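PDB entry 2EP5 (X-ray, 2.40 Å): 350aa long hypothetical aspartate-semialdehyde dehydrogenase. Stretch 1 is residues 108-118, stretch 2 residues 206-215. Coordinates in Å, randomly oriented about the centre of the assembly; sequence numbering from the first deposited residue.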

ATOM      1  N   ALA A 108      -9.251   3.387 -28.539  1.00 19.20           N
ATOM      2  CA  ALA A 108      -8.254   2.319 -28.666  1.00 20.37           C
ATOM      3  C   ALA A 108      -7.172   2.822 -29.623  1.00 20.91           C
ATOM      4  O   ALA A 108      -7.458   3.587 -30.538  1.00 21.27           O
ATOM      5  CB  ALA A 108      -8.893   1.055 -29.215  1.00 18.87           C
ATOM      6  N   SER A 109      -5.941   2.368 -29.418  1.00 21.68           N
ATOM      7  CA  SER A 109      -4.788   2.800 -30.219  1.00 21.57           C
ATOM      8  C   SER A 109      -4.750   2.626 -31.751  1.00 21.25           C
ATOM      9  O   SER A 109      -4.229   3.493 -32.455  1.00 22.74           O
ATOM     10  CB  SER A 109      -3.522   2.188 -29.624  1.00 18.65           C
ATOM     11  OG  SER A 109      -3.593   0.783 -29.672  1.00 20.63           O
ATOM     12  N   PRO A 110      -5.277   1.514 -32.292  1.00 20.94           N
ATOM     13  CA  PRO A 110      -5.233   1.352 -33.754  1.00 21.39           C
ATOM     14  C   PRO A 110      -5.774   2.548 -34.553  1.00 21.95           C
ATOM     15  O   PRO A 110      -6.829   3.096 -34.228  1.00 21.75           O
ATOM     16  CB  PRO A 110      -6.050   0.083 -33.982  1.00 21.67           C
ATOM     17  CG  PRO A 110      -5.753  -0.719 -32.739  1.00 19.60           C
ATOM     18  CD  PRO A 110      -5.882   0.332 -31.654  1.00 19.74           C
ATOM     19  N   PHE A 111      -5.028   2.954 -35.579  1.00 20.48           N
ATOM     20  CA  PHE A 111      -5.408   4.070 -36.444  1.00 21.92           C
ATOM     21  C   PHE A 111      -5.174   5.470 -35.873  1.00 22.81           C
ATOM     22  O   PHE A 111      -5.271   6.455 -36.606  1.00 22.83           O
ATOM     23  CB  PHE A 111      -6.884   3.963 -36.845  1.00 23.74           C
ATOM     24  CG  PHE A 111      -7.191   2.800 -37.740  1.00 26.33           C
ATOM     25  CD1 PHE A 111      -6.686   2.751 -39.038  1.00 27.24           C
ATOM     26  CD2 PHE A 111      -7.991   1.751 -37.286  1.00 26.71           C
ATOM     27  CE1 PHE A 111      -6.972   1.671 -39.875  1.00 27.86           C
ATOM     28  CE2 PHE A 111      -8.282   0.668 -38.110  1.00 27.57           C
ATOM     29  CZ  PHE A 111      -7.769   0.628 -39.412  1.00 28.81           C
ATOM     30  N   ARG A 112      -4.867   5.576 -34.582  1.00 23.01           N
ATOM     31  CA  ARG A 112      -4.672   6.896 -33.977  1.00 23.22           C
ATOM     32  C   ARG A 112      -3.740   7.803 -34.769  1.00 22.69           C
ATOM     33  O   ARG A 112      -3.933   9.019 -34.810  1.00 23.61           O
ATOM     34  CB  ARG A 112      -4.131   6.772 -32.557  1.00 21.45           C
ATOM     35  CG  ARG A 112      -5.169   6.522 -31.493  1.00 24.28           C
ATOM     36  CD  ARG A 112      -4.476   6.535 -30.140  1.00 25.38           C
ATOM     37  NE  ARG A 112      -5.272   5.977 -29.056  1.00 21.28           N
ATOM     38  CZ  ARG A 112      -4.731   5.394 -27.992  1.00 22.25           C
ATOM     39  NH1 ARG A 112      -3.408   5.301 -27.897  1.00 20.09           N
ATOM     40  NH2 ARG A 112      -5.498   4.908 -27.026  1.00 19.32           N
ATOM     41  N   MET A 113      -2.732   7.210 -35.397  1.00 22.69           N
ATOM     42  CA  MET A 113      -1.774   7.986 -36.165  1.00 22.31           C
ATOM     43  C   MET A 113      -2.001   7.926 -37.681  1.00 21.93           C
ATOM     44  O   MET A 113      -1.127   8.302 -38.462  1.00 21.61           O
ATOM     45  CB  MET A 113      -0.350   7.545 -35.807  1.00 20.22           C
ATOM     46  CG  MET A 113       0.039   7.817 -34.347  1.00 19.62           C
ATOM     47  SD  MET A 113      -0.113   9.574 -33.842  1.00 22.82           S
ATOM     48  CE  MET A 113       1.276  10.329 -34.736  1.00 22.33           C
ATOM     49  N   ASP A 114      -3.179   7.467 -38.096  1.00 21.27           N
ATOM     50  CA  ASP A 114      -3.503   7.404 -39.517  1.00 20.75           C
ATOM     51  C   ASP A 114      -3.755   8.841 -39.950  1.00 21.89           C
ATOM     52  O   ASP A 114      -4.583   9.528 -39.363  1.00 22.35           O
ATOM     53  CB  ASP A 114      -4.758   6.559 -39.756  1.00 21.80           C
ATOM     54  CG  ASP A 114      -5.056   6.358 -41.237  1.00 21.67           C
ATOM     55  OD1 ASP A 114      -5.286   7.359 -41.951  1.00 24.67           O
ATOM     56  OD2 ASP A 114      -5.059   5.198 -41.690  1.00 21.04           O
ATOM     57  N   PRO A 115      -3.030   9.315 -40.976  1.00 23.82           N
ATOM     58  CA  PRO A 115      -3.111  10.668 -41.545  1.00 24.53           C
ATOM     59  C   PRO A 115      -4.507  11.121 -41.962  1.00 26.29           C
ATOM     60  O   PRO A 115      -4.760  12.320 -42.070  1.00 27.81           O
ATOM     61  CB  PRO A 115      -2.167  10.600 -42.743  1.00 25.57           C
ATOM     62  CG  PRO A 115      -1.161   9.577 -42.328  1.00 25.92           C
ATOM     63  CD  PRO A 115      -2.015   8.516 -41.687  1.00 24.97           C
ATOM     64  N   ASP A 116      -5.409  10.172 -42.203  1.00 26.32           N
ATOM     65  CA  ASP A 116      -6.771  10.517 -42.606  1.00 26.93           C
ATOM     66  C   ASP A 116      -7.759  10.399 -41.452  1.00 28.05           C
ATOM     67  O   ASP A 116      -8.954  10.660 -41.614  1.00 29.37           O
ATOM     68  CB  ASP A 116      -7.238   9.616 -43.750  1.00 26.62           C
ATOM     69  CG  ASP A 116      -6.311   9.670 -44.943  1.00 27.45           C
ATOM     70  OD1 ASP A 116      -5.908  10.786 -45.334  1.00 25.32           O
ATOM     71  OD2 ASP A 116      -5.992   8.593 -45.488  1.00 29.44           O
ATOM     72  N   VAL A 117      -7.259  10.006 -40.285  1.00 26.67           N
ATOM     73  CA  VAL A 117      -8.116   9.843 -39.124  1.00 25.00           C
ATOM     74  C   VAL A 117      -7.801  10.895 -38.071  1.00 25.28           C
ATOM     75  O   VAL A 117      -6.659  11.029 -37.628  1.00 24.64           O
ATOM     76  CB  VAL A 117      -7.944   8.437 -38.523  1.00 24.31           C
ATOM     77  CG1 VAL A 117      -8.893   8.241 -37.362  1.00 21.81           C
ATOM     78  CG2 VAL A 117      -8.185   7.389 -39.602  1.00 22.89           C
ATOM     79  N   PRO A 118      -8.815  11.665 -37.655  1.00 25.08           N
ATOM     80  CA  PRO A 118      -8.599  12.704 -36.641  1.00 23.67           C
ATOM     81  C   PRO A 118      -8.343  12.082 -35.264  1.00 22.49           C
ATOM     82  O   PRO A 118      -9.014  11.119 -34.883  1.00 20.52           O
ATOM     83  CB  PRO A 118      -9.910  13.493 -36.656  1.00 23.70           C
ATOM     84  CG  PRO A 118     -10.602  13.067 -37.950  1.00 26.04           C
ATOM     85  CD  PRO A 118     -10.220  11.632 -38.087  1.00 23.89           C
ATOM     86  N   ASP A 206       6.693   5.954 -26.701  1.00 23.42           N
ATOM     87  CA  ASP A 206       6.623   6.254 -28.117  1.00 24.60           C
ATOM     88  C   ASP A 206       5.250   6.827 -28.485  1.00 25.29           C
ATOM     89  O   ASP A 206       5.155   7.774 -29.269  1.00 23.57           O
ATOM     90  CB  ASP A 206       6.915   4.994 -28.927  1.00 28.22           C
ATOM     91  CG  ASP A 206       7.151   5.292 -30.392  1.00 34.24           C
ATOM     92  OD1 ASP A 206       8.026   6.139 -30.687  1.00 36.46           O
ATOM     93  OD2 ASP A 206       6.463   4.684 -31.246  1.00 36.71           O
ATOM     94  N   LYS A 207       4.188   6.255 -27.915  1.00 26.02           N
ATOM     95  CA  LYS A 207       2.829   6.733 -28.173  1.00 24.89           C
ATOM     96  C   LYS A 207       2.641   8.169 -27.686  1.00 24.80           C
ATOM     97  O   LYS A 207       1.964   8.973 -28.332  1.00 25.19           O
ATOM     98  CB  LYS A 207       1.804   5.844 -27.469  1.00 27.83           C
ATOM     99  CG  LYS A 207       1.656   4.453 -28.051  1.00 28.50           C
ATOM    100  CD  LYS A 207       0.681   3.638 -27.226  1.00 30.02           C
ATOM    101  CE  LYS A 207       0.599   2.204 -27.720  1.00 31.14           C
ATOM    102  NZ  LYS A 207      -0.182   1.357 -26.776  1.00 34.83           N
ATOM    103  N   ILE A 208       3.237   8.491 -26.542  1.00 21.48           N
ATOM    104  CA  ILE A 208       3.110   9.830 -25.993  1.00 20.34           C
ATOM    105  C   ILE A 208       3.742  10.859 -26.913  1.00 21.08           C
ATOM    106  O   ILE A 208       3.086  11.810 -27.333  1.00 23.71           O
ATOM    107  CB  ILE A 208       3.767   9.931 -24.591  1.00 20.24           C
ATOM    108  CG1 ILE A 208       2.929   9.148 -23.575  1.00 19.22           C
ATOM    109  CG2 ILE A 208       3.914  11.403 -24.174  1.00 17.12           C
ATOM    110  CD1 ILE A 208       3.474   9.188 -22.162  1.00 19.05           C
ATOM    111  N   ALA A 209       5.018  10.662 -27.225  1.00 20.61           N
ATOM    112  CA  ALA A 209       5.749  11.582 -28.090  1.00 21.85           C
ATOM    113  C   ALA A 209       5.098  11.771 -29.461  1.00 19.92           C
ATOM    114  O   ALA A 209       4.875  12.898 -29.893  1.00 21.52           O
ATOM    115  CB  ALA A 209       7.201  11.108 -28.255  1.00 20.44           C
ATOM    116  N   LYS A 210       4.793  10.677 -30.144  1.00 20.48           N
ATOM    117  CA  LYS A 210       4.182  10.777 -31.463  1.00 22.73           C
ATOM    118  C   LYS A 210       2.790  11.399 -31.441  1.00 22.79           C
ATOM    119  O   LYS A 210       2.512  12.345 -32.185  1.00 23.01           O
ATOM    120  CB  LYS A 210       4.115   9.398 -32.123  1.00 25.66           C
ATOM    121  CG  LYS A 210       5.478   8.778 -32.388  1.00 28.86           C
ATOM    122  CD  LYS A 210       5.356   7.502 -33.226  1.00 33.35           C
ATOM    123  CE  LYS A 210       6.710   6.804 -33.372  1.00 34.94           C
ATOM    124  NZ  LYS A 210       7.772   7.755 -33.822  1.00 34.89           N
ATOM    125  N   GLU A 211       1.913  10.871 -30.591  1.00 22.47           N
ATOM    126  CA  GLU A 211       0.549  11.386 -30.502  1.00 21.68           C
ATOM    127  C   GLU A 211       0.505  12.858 -30.125  1.00 20.06           C
ATOM    128  O   GLU A 211      -0.347  13.602 -30.600  1.00 20.15           O
ATOM    129  CB  GLU A 211      -0.264  10.562 -29.503  1.00 20.99           C
ATOM    130  CG  GLU A 211      -0.687   9.214 -30.050  1.00 21.87           C
ATOM    131  CD  GLU A 211      -1.442   8.377 -29.031  1.00 23.18           C
ATOM    132  OE1 GLU A 211      -2.266   8.943 -28.285  1.00 20.31           O
ATOM    133  OE2 GLU A 211      -1.219   7.152 -28.988  1.00 23.06           O
ATOM    134  N   LEU A 212       1.427  13.281 -29.273  1.00 20.13           N
ATOM    135  CA  LEU A 212       1.483  14.681 -28.864  1.00 22.34           C
ATOM    136  C   LEU A 212       1.752  15.549 -30.109  1.00 23.86           C
ATOM    137  O   LEU A 212       1.293  16.693 -30.205  1.00 24.39           O
ATOM    138  CB  LEU A 212       2.591  14.856 -27.820  1.00 21.31           C
ATOM    139  CG  LEU A 212       2.294  15.623 -26.523  1.00 21.69           C
ATOM    140  CD1 LEU A 212       0.966  15.206 -25.935  1.00 19.01           C
ATOM    141  CD2 LEU A 212       3.424  15.376 -25.539  1.00 16.42           C
ATOM    142  N   THR A 213       2.485  14.982 -31.067  1.00 22.52           N
ATOM    143  CA  THR A 213       2.815  15.668 -32.318  1.00 21.90           C
ATOM    144  C   THR A 213       1.568  15.939 -33.174  1.00 21.76           C
ATOM    145  O   THR A 213       1.454  16.987 -33.823  1.00 20.86           O
ATOM    146  CB  THR A 213       3.823  14.828 -33.139  1.00 21.77           C
ATOM    147  OG1 THR A 213       5.145  15.036 -32.624  1.00 21.94           O
ATOM    148  CG2 THR A 213       3.783  15.202 -34.582  1.00 20.58           C
ATOM    149  N   LYS A 214       0.630  14.996 -33.170  1.00 19.96           N
ATOM    150  CA  LYS A 214      -0.598  15.147 -33.939  1.00 18.96           C
ATOM    151  C   LYS A 214      -1.634  15.992 -33.199  1.00 19.66           C
ATOM    152  O   LYS A 214      -2.330  16.798 -33.806  1.00 19.20           O
ATOM    153  CB  LYS A 214      -1.186  13.777 -34.258  1.00 17.66           C
ATOM    154  CG  LYS A 214      -2.354  13.818 -35.224  1.00 18.40           C
ATOM    155  CD  LYS A 214      -2.778  12.405 -35.597  1.00 16.90           C
ATOM    156  CE  LYS A 214      -3.901  12.411 -36.615  1.00 16.69           C
ATOM    157  NZ  LYS A 214      -4.212  11.026 -37.050  1.00 15.92           N
ATOM    158  N   LEU A 215      -1.735  15.805 -31.887  1.00 22.38           N
ATOM    159  CA  LEU A 215      -2.689  16.568 -31.085  1.00 23.00           C
ATOM    160  C   LEU A 215      -2.422  18.065 -31.165  1.00 24.49           C
ATOM    161  O   LEU A 215      -3.356  18.872 -31.170  1.00 25.09           O
ATOM    162  CB  LEU A 215      -2.623  16.123 -29.628  1.00 21.19           C
ATOM    163  CG  LEU A 215      -3.143  14.708 -29.383  1.00 23.13           C
ATOM    164  CD1 LEU A 215      -2.784  14.267 -27.970  1.00 19.43           C
ATOM    165  CD2 LEU A 215      -4.657  14.670 -29.624  1.00 18.31           C
TER
HETATM  166  O   HOH W   1      -2.901   3.076 -25.543  1.00  2.03           O
HETATM  167  O   HOH W   2      -1.561  11.208 -38.290  1.00 41.40           O

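The contact is a polar clasp between a loop of successive turns and one flank of a helix, in which a buried lysine is held by backbone carbonyls of the loop and an arginine–glutamate salt bridge secures a second point. The loop, residues 108-118, has no regular secondary structure but is folded by a type II turn from Ser109 to Arg112 and type I turns from Phe111 to Asp114 and from Asp114 to Val117. The helix spans all of residues 206-215, and 417 Å² is buried between the two segments, both sides summed.

Lys214 makes the largest contribution, with 107 Å² covered by the loop. Its CA-to-CB bond points toward the loop, and with chi1 to chi4 all t the chain is fully extended, carrying the ammonium group in among the turns. There Lys214 NZ donates hydrogen bonds to Arg112 O at 3.0 Å, to Asp114 O at 2.8 Å and to Val117 O at a short 2.5 Å. The turns bring these three carbonyls around a single point; Asp114 O is shared, since it also accepts the backbone hydrogen bond from Val117 N, 2.9 Å away, that closes the last turn. A water also accepts from Lys214 NZ at 2.9 Å and makes a weak hydrogen bond to Met113 O, also at 2.9 Å. The three ammonium hydrogens cannot serve all four acceptors fully at once, so these bonds must be shared or alternate. Lysine suits this site because its long aliphatic chain can deliver several donors at one nitrogen to carbonyl oxygens gathered by the turns.

One helical turn earlier, Glu211 meets Arg112. Arg112 NH1 donates to Glu211 OE2 at 3.1 Å, and the carboxylate oxygen lies at the edge of the guanidinium, near its plane, where the N-H groups point. Both side chains are buried and extended through their t chi2 angles, and pairing opposite charges gives each a partner where solvent is largely excluded. Arg112 NE and Glu211 OE1 have hydrogen-bonding partners elsewhere in the structure. Beyond this bridge, a water accepts from Arg112 NH1 at 3.3 Å and, weakly, from Lys207 NZ at 3.4 Å, extending the contact along the helix.

Met113 supplies the principal apolar packing. Its CA-to-CB bond points sideways, but three m rotamers fold the flexible chain so that its end reaches the helix: Met113 CE lies 3.5 Å from Lys210 O and 4.0 Å from Lys210 CB, while Met113 SD packs 3.9 Å from Glu211 CG. Although exposed overall, Met113 has 94 Å² covered by the helix.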